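Local coordinates for protein MGS-M4 (PDB 4Q3M) that probably catalyses NAD(P)(H)-dependent interconversion of carbonyl compounds and alcohols, as a TIM-barrel aldo/keto reductase of unknown substrate, at residues T247-E250 and E251-K254; F266-F269 and D270-D273. All coordinates share one frame; numbering follows the deposited sequence.

Contact 1. Residues T247-E250 and E251-K254; sequences TLDE and EDMK
D249 and D252 are brought together by their first torsions. The carboxylate of D249 sits between its own backbone N and carbonyl carbon (chi1 55°), which turns OD1 back over the start of the helix. The carboxylate of D252 stands opposite its carbonyl carbon (chi1 -77°), which sets it beside its own backbone N and next to the carboxylate of D249. The motif is an N-cap: D249 caps helix 250-257, the last helix of this aldo/keto reductase barrel chain. D249 OD1 accepts from D252 N at 2.8 Å, and the N-H meets it nearly in line with the C-O bond. The main chain then takes over. M253 N gives a nearly straight bond to D249 O at 3.1 Å. K254 N reaches E250 O at 3.0 Å. The two aspartate carboxylates are close, with planes 24° apart, and their like charges are probably balanced from outside. K207 forms salt bridges with both, and H208 donates to D252 OD2. With an alanine in place of D249, D252 N is likely to lose its side-chain acceptor, and K207 one of its salt-bridge partners. L248 and M253, five residues apart across the cap, make a loose hydrophobic staple. Both pack on W219 of helix 212-222. L248 also crosses D252 at about a right angle, with CD2 4.0 Å from D252 OD2. The M253 chain is bent at its second and third torsions. It passes D249 O with its CG and brings SD to 4.2 Å from L248 CB.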
ATOM      1  N   THR A 247      25.506  -4.166 -18.665  1.00 68.87           N
ATOM      2  CA  THR A 247      24.286  -4.955 -18.547  1.00 64.56           C
ATOM      3  C   THR A 247      24.281  -5.782 -17.266  1.00 62.21           C
ATOM      4  O   THR A 247      25.314  -5.945 -16.618  1.00 63.23           O
ATOM      5  CB  THR A 247      24.112  -5.896 -19.755  1.00 65.11           C
ATOM      6  OG1 THR A 247      22.931  -6.689 -19.581  1.00 66.59           O
ATOM      7  CG2 THR A 247      25.317  -6.814 -19.890  1.00 68.51           C
ATOM      8  N   LEU A 248      23.111  -6.298 -16.904  1.00 58.58           N
ATOM      9  CA  LEU A 248      22.978  -7.152 -15.730  1.00 57.02           C
ATOM     10  C   LEU A 248      22.542  -8.555 -16.138  1.00 57.04           C
ATOM     11  O   LEU A 248      21.514  -8.724 -16.794  1.00 53.82           O
ATOM     12  CB  LEU A 248      21.979  -6.554 -14.737  1.00 52.94           C
ATOM     13  CG  LEU A 248      22.354  -5.199 -14.132  1.00 50.15           C
ATOM     14  CD1 LEU A 248      21.234  -4.677 -13.247  1.00 47.16           C
ATOM     15  CD2 LEU A 248      23.655  -5.303 -13.351  1.00 50.82           C
ATOM     16  N   ASP A 249      23.323  -9.559 -15.751  1.00 57.61           N
ATOM     17  CA  ASP A 249      23.024 -10.936 -16.131  1.00 61.76           C
ATOM     18  C   ASP A 249      21.932 -11.540 -15.254  1.00 61.68           C
ATOM     19  O   ASP A 249      21.424 -10.891 -14.339  1.00 52.94           O
ATOM     20  CB  ASP A 249      24.290 -11.801 -16.082  1.00 59.67           C
ATOM     21  CG  ASP A 249      24.997 -11.745 -14.738  1.00 64.20           C
ATOM     22  OD1 ASP A 249      24.321 -11.731 -13.687  1.00 61.78           O
ATOM     23  OD2 ASP A 249      26.246 -11.721 -14.733  1.00 64.10           O
ATOM     24  N   GLU A 250      21.586 -12.791 -15.541  1.00 63.42           N
ATOM     25  CA  GLU A 250      20.493 -13.476 -14.859  1.00 64.36           C
ATOM     26  C   GLU A 250      20.720 -13.603 -13.354  1.00 61.02           C
ATOM     27  O   GLU A 250      19.807 -13.360 -12.564  1.00 56.92           O
ATOM     28  CB  GLU A 250      20.281 -14.865 -15.467  1.00 72.65           C
ATOM     29  CG  GLU A 250      19.358 -15.763 -14.661  1.00 80.30           C
ATOM     30  CD  GLU A 250      19.084 -17.085 -15.349  1.00 92.00           C
ATOM     31  OE1 GLU A 250      19.812 -17.423 -16.307  1.00 96.91           O
ATOM     32  OE2 GLU A 250      18.141 -17.790 -14.931  1.00 95.34           O
ATOM     33  N   GLU A 251      21.934 -13.978 -12.959  1.00 63.55           N
ATOM     34  CA  GLU A 251      22.226 -14.193 -11.545  1.00 66.91           C
ATOM     35  C   GLU A 251      22.220 -12.872 -10.780  1.00 61.48           C
ATOM     36  O   GLU A 251      21.926 -12.846  -9.585  1.00 58.00           O
ATOM     37  CB  GLU A 251      23.568 -14.912 -11.366  1.00 75.36           C
ATOM     38  CG  GLU A 251      24.765 -13.999 -11.151  1.00 79.00           C
ATOM     39  CD  GLU A 251      25.994 -14.754 -10.682  1.00 86.55           C
ATOM     40  OE1 GLU A 251      26.856 -14.138 -10.021  1.00 86.75           O
ATOM     41  OE2 GLU A 251      26.095 -15.965 -10.974  1.00 90.90           O
ATOM     42  N   ASP A 252      22.534 -11.779 -11.470  1.00 59.70           N
ATOM     43  CA  ASP A 252      22.442 -10.453 -10.871  1.00 56.44           C
ATOM     44  C   ASP A 252      20.988 -10.119 -10.577  1.00 56.13           C
ATOM     45  O   ASP A 252      20.645  -9.710  -9.469  1.00 56.69           O
ATOM     46  CB  ASP A 252      23.048  -9.386 -11.787  1.00 57.51           C
ATOM     47  CG  ASP A 252      24.564  -9.387 -11.765  1.00 58.59           C
ATOM     48  OD1 ASP A 252      25.147  -9.801 -10.740  1.00 59.71           O
ATOM     49  OD2 ASP A 252      25.173  -8.966 -12.770  1.00 62.41           O
ATOM     50  N   MET A 253      20.139 -10.307 -11.583  1.00 57.31           N
ATOM     51  CA  MET A 253      18.716 -10.010 -11.472  1.00 55.86           C
ATOM     52  C   MET A 253      18.047 -10.829 -10.373  1.00 57.75           C
ATOM     53  O   MET A 253      17.188 -10.327  -9.649  1.00 58.49           O
ATOM     54  CB  MET A 253      18.018 -10.262 -12.809  1.00 47.42           C
ATOM     55  CG  MET A 253      18.484  -9.343 -13.925  1.00 47.31           C
ATOM     56  SD  MET A 253      18.099  -7.617 -13.582  1.00 47.10           S
ATOM     57  CE  MET A 253      16.309  -7.666 -13.611  1.00 44.53           C
ATOM     58  N   LYS A 254      18.448 -12.091 -10.254  1.00 60.72           N
ATOM     59  CA  LYS A 254      17.889 -12.967  -9.233  1.00 64.25           C
ATOM     60  C   LYS A 254      18.447 -12.617  -7.857  1.00 61.95           C
ATOM     61  O   LYS A 254      17.828 -12.909  -6.834  1.00 60.93           O
ATOM     62  CB  LYS A 254      18.173 -14.433  -9.568  1.00 73.07           C
ATOM     63  CG  LYS A 254      16.949 -15.328  -9.477  1.00 82.76           C
ATOM     64  CD  LYS A 254      15.797 -14.762 -10.295  1.00 85.86           C
ATOM     65  CE  LYS A 254      14.576 -15.665 -10.243  1.00 89.32           C
ATOM     66  NZ  LYS A 254      13.313 -14.900 -10.437  1.00 88.09           N
TER

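Contact 2. Residues F266-F269 and D270-D273; sequences FTEF and DNVD
E268 and N271 are the ends of a type I beta turn in the C-terminal tail of the chain, beyond helix 250-257. Hydrogen bonds carry most of the contact. N271 N closes the turn on E268 O at 3.1 Å. The E268 side chain adds a second closure. Its chain is bent at the second torsion (chi2 -79°), which folds the carboxylate back over the turn. OE1 then accepts twice, from D270 N at 2.8 Å and from N271 ND2 at 2.7 Å. The two donors come from opposite faces of the carboxylate. The amide of N271 points its N-H at OE1 within its own plane, while the carboxylate and amide planes are 77° apart. Water bridges extend the network. One water lies between E268 OE2 and D270 OD2, 2.9 Å from the latter. Another accepts from V272 N and donates to F269 O at 2.6 Å. D270 has a stronger partner outside, since its OD1 is hydrogen-bonded to H142.

Apolar contact is small. T267 CG2 meets V272 CG2 at 3.8 Å, the two side chains crossing at about a right angle. In the plane of the F269 ring, E268 OE2 lies at the edge.

The second subunit bonds to the same turn: its N167 donates to N271 OD1 and its N260 to N271 O. The N271 side chain thus serves two partners, with ND2 on E268 and OD1 across the interface. The two N-H donors on OE1 probably fix the rotation of the E268 carboxylate, and the bond from ND2 probably holds the N271 amide so that OD1 is presented to N167 of the second subunit.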
ATOM      1  N   PHE A 266       6.099   5.780   0.420  1.00 30.57           N
ATOM      2  CA  PHE A 266       5.147   6.875   0.268  1.00 33.22           C
ATOM      3  C   PHE A 266       3.708   6.467   0.574  1.00 32.96           C
ATOM      4  O   PHE A 266       3.416   5.290   0.795  1.00 35.88           O
ATOM      5  CB  PHE A 266       5.245   7.456  -1.142  1.00 30.27           C
ATOM      6  CG  PHE A 266       6.561   8.121  -1.424  1.00 31.25           C
ATOM      7  CD1 PHE A 266       6.787   9.430  -1.031  1.00 32.24           C
ATOM      8  CD2 PHE A 266       7.578   7.433  -2.064  1.00 32.19           C
ATOM      9  CE1 PHE A 266       8.001  10.045  -1.282  1.00 35.42           C
ATOM     10  CE2 PHE A 266       8.793   8.042  -2.317  1.00 32.76           C
ATOM     11  CZ  PHE A 266       9.005   9.349  -1.926  1.00 34.62           C
ATOM     12  N   THR A 267       2.824   7.463   0.582  1.00 27.59           N
ATOM     13  CA  THR A 267       1.427   7.307   0.985  1.00 29.53           C
ATOM     14  C   THR A 267       0.724   6.127   0.318  1.00 32.69           C
ATOM     15  O   THR A 267       0.848   5.920  -0.889  1.00 29.87           O
ATOM     16  CB  THR A 267       0.626   8.587   0.676  1.00 29.75           C
ATOM     17  OG1 THR A 267       1.330   9.728   1.184  1.00 33.26           O
ATOM     18  CG2 THR A 267      -0.761   8.525   1.303  1.00 28.45           C
ATOM     19  N   GLU A 268      -0.004   5.355   1.120  1.00 32.44           N
ATOM     20  CA  GLU A 268      -0.770   4.219   0.621  1.00 32.08           C
ATOM     21  C   GLU A 268      -1.806   4.697  -0.394  1.00 33.91           C
ATOM     22  O   GLU A 268      -2.402   5.761  -0.224  1.00 35.74           O
ATOM     23  CB  GLU A 268      -1.440   3.474   1.780  1.00 29.80           C
ATOM     24  CG  GLU A 268      -1.763   2.013   1.495  1.00 28.89           C
ATOM     25  CD  GLU A 268      -3.017   1.838   0.659  1.00 32.94           C
ATOM     26  OE1 GLU A 268      -3.963   2.634   0.832  1.00 32.19           O
ATOM     27  OE2 GLU A 268      -3.054   0.904  -0.170  1.00 36.66           O
ATOM     28  N   PHE A 269      -2.005   3.904  -1.443  1.00 31.22           N
ATOM     29  CA  PHE A 269      -2.821   4.286  -2.595  1.00 33.54           C
ATOM     30  C   PHE A 269      -4.207   4.830  -2.244  1.00 34.02           C
ATOM     31  O   PHE A 269      -4.703   5.747  -2.900  1.00 32.58           O
ATOM     32  CB  PHE A 269      -2.987   3.089  -3.538  1.00 35.27           C
ATOM     33  CG  PHE A 269      -1.689   2.529  -4.050  1.00 34.01           C
ATOM     34  CD1 PHE A 269      -1.115   3.021  -5.211  1.00 33.05           C
ATOM     35  CD2 PHE A 269      -1.053   1.496  -3.379  1.00 30.62           C
ATOM     36  CE1 PHE A 269       0.075   2.503  -5.688  1.00 30.63           C
ATOM     37  CE2 PHE A 269       0.138   0.973  -3.851  1.00 24.98           C
ATOM     38  CZ  PHE A 269       0.702   1.477  -5.007  1.00 33.10           C
ATOM     39  N   ASP A 270      -4.827   4.268  -1.211  1.00 33.91           N
ATOM     40  CA  ASP A 270      -6.211   4.604  -0.886  1.00 35.63           C
ATOM     41  C   ASP A 270      -6.364   5.390   0.414  1.00 39.14           C
ATOM     42  O   ASP A 270      -7.435   5.386   1.021  1.00 42.15           O
ATOM     43  CB  ASP A 270      -7.053   3.328  -0.809  1.00 31.29           C
ATOM     44  CG  ASP A 270      -7.419   2.791  -2.178  1.00 32.74           C
ATOM     45  OD1 ASP A 270      -7.914   3.579  -3.012  1.00 30.47           O
ATOM     46  OD2 ASP A 270      -7.212   1.583  -2.420  1.00 34.05           O
ATOM     47  N   ASN A 271      -5.303   6.070   0.837  1.00 33.82           N
ATOM     48  CA  ASN A 271      -5.354   6.861   2.061  1.00 33.41           C
ATOM     49  C   ASN A 271      -4.824   8.278   1.867  1.00 32.13           C
ATOM     50  O   ASN A 271      -4.122   8.812   2.726  1.00 33.27           O
ATOM     51  CB  ASN A 271      -4.574   6.164   3.176  1.00 32.99           C
ATOM     52  CG  ASN A 271      -5.278   4.925   3.693  1.00 33.87           C
ATOM     53  OD1 ASN A 271      -5.986   4.975   4.698  1.00 33.98           O
ATOM     54  ND2 ASN A 271      -5.090   3.805   3.003  1.00 28.20           N
ATOM     55  N   VAL A 272      -5.172   8.884   0.736  1.00 27.78           N
ATOM     56  CA  VAL A 272      -4.710  10.228   0.413  1.00 40.59           C
ATOM     57  C   VAL A 272      -5.773  11.279   0.723  1.00 44.18           C
ATOM     58  O   VAL A 272      -6.796  11.361   0.044  1.00 47.27           O
ATOM     59  CB  VAL A 272      -4.315  10.341  -1.070  1.00 41.36           C
ATOM     60  CG1 VAL A 272      -3.821  11.744  -1.382  1.00 37.12           C
ATOM     61  CG2 VAL A 272      -3.255   9.306  -1.413  1.00 40.02           C
ATOM     62  N   ASP A 273      -5.520  12.083   1.752  1.00 39.92           N
ATOM     63  CA  ASP A 273      -6.449  13.138   2.142  1.00 37.43           C
ATOM     64  C   ASP A 273      -6.048  14.479   1.535  1.00 39.19           C
ATOM     65  O   ASP A 273      -6.882  15.370   1.375  1.00 41.58           O
ATOM     66  CB  ASP A 273      -6.524  13.253   3.666  1.00 38.08           C
ATOM     67  CG  ASP A 273      -7.114  12.015   4.316  1.00 40.32           C
ATOM     68  OD1 ASP A 273      -7.919  11.321   3.658  1.00 39.03           O
ATOM     69  OD2 ASP A 273      -6.776  11.736   5.486  1.00 47.79           O
TER
HETATM   70  O   HOH W   1      -4.531   0.429  -2.179  1.00 28.66           O
HETATM   71  O   HOH W   2      -6.290   7.660  -2.035  1.00 31.71           O

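How the contacts relate
The two contacts follow one another along the C-terminal part of the chain and do not touch. Their centres are about 33 Å apart and their nearest atoms about 20 Å. Contact 1 starts helix 250-257 at the periphery, about 24 Å from the chain centre, and no other protein chain of the assembly touches it. Contact 2 lies in the tail that follows this helix, about 18 Å from the chain centre, and meets the second subunit. R257 and N260 of that subunit, at and just beyond the end of its own helix 250-257, bind D273. As in other aldo/keto reductases, the tail may border the substrate pocket; neither contact includes a ligand.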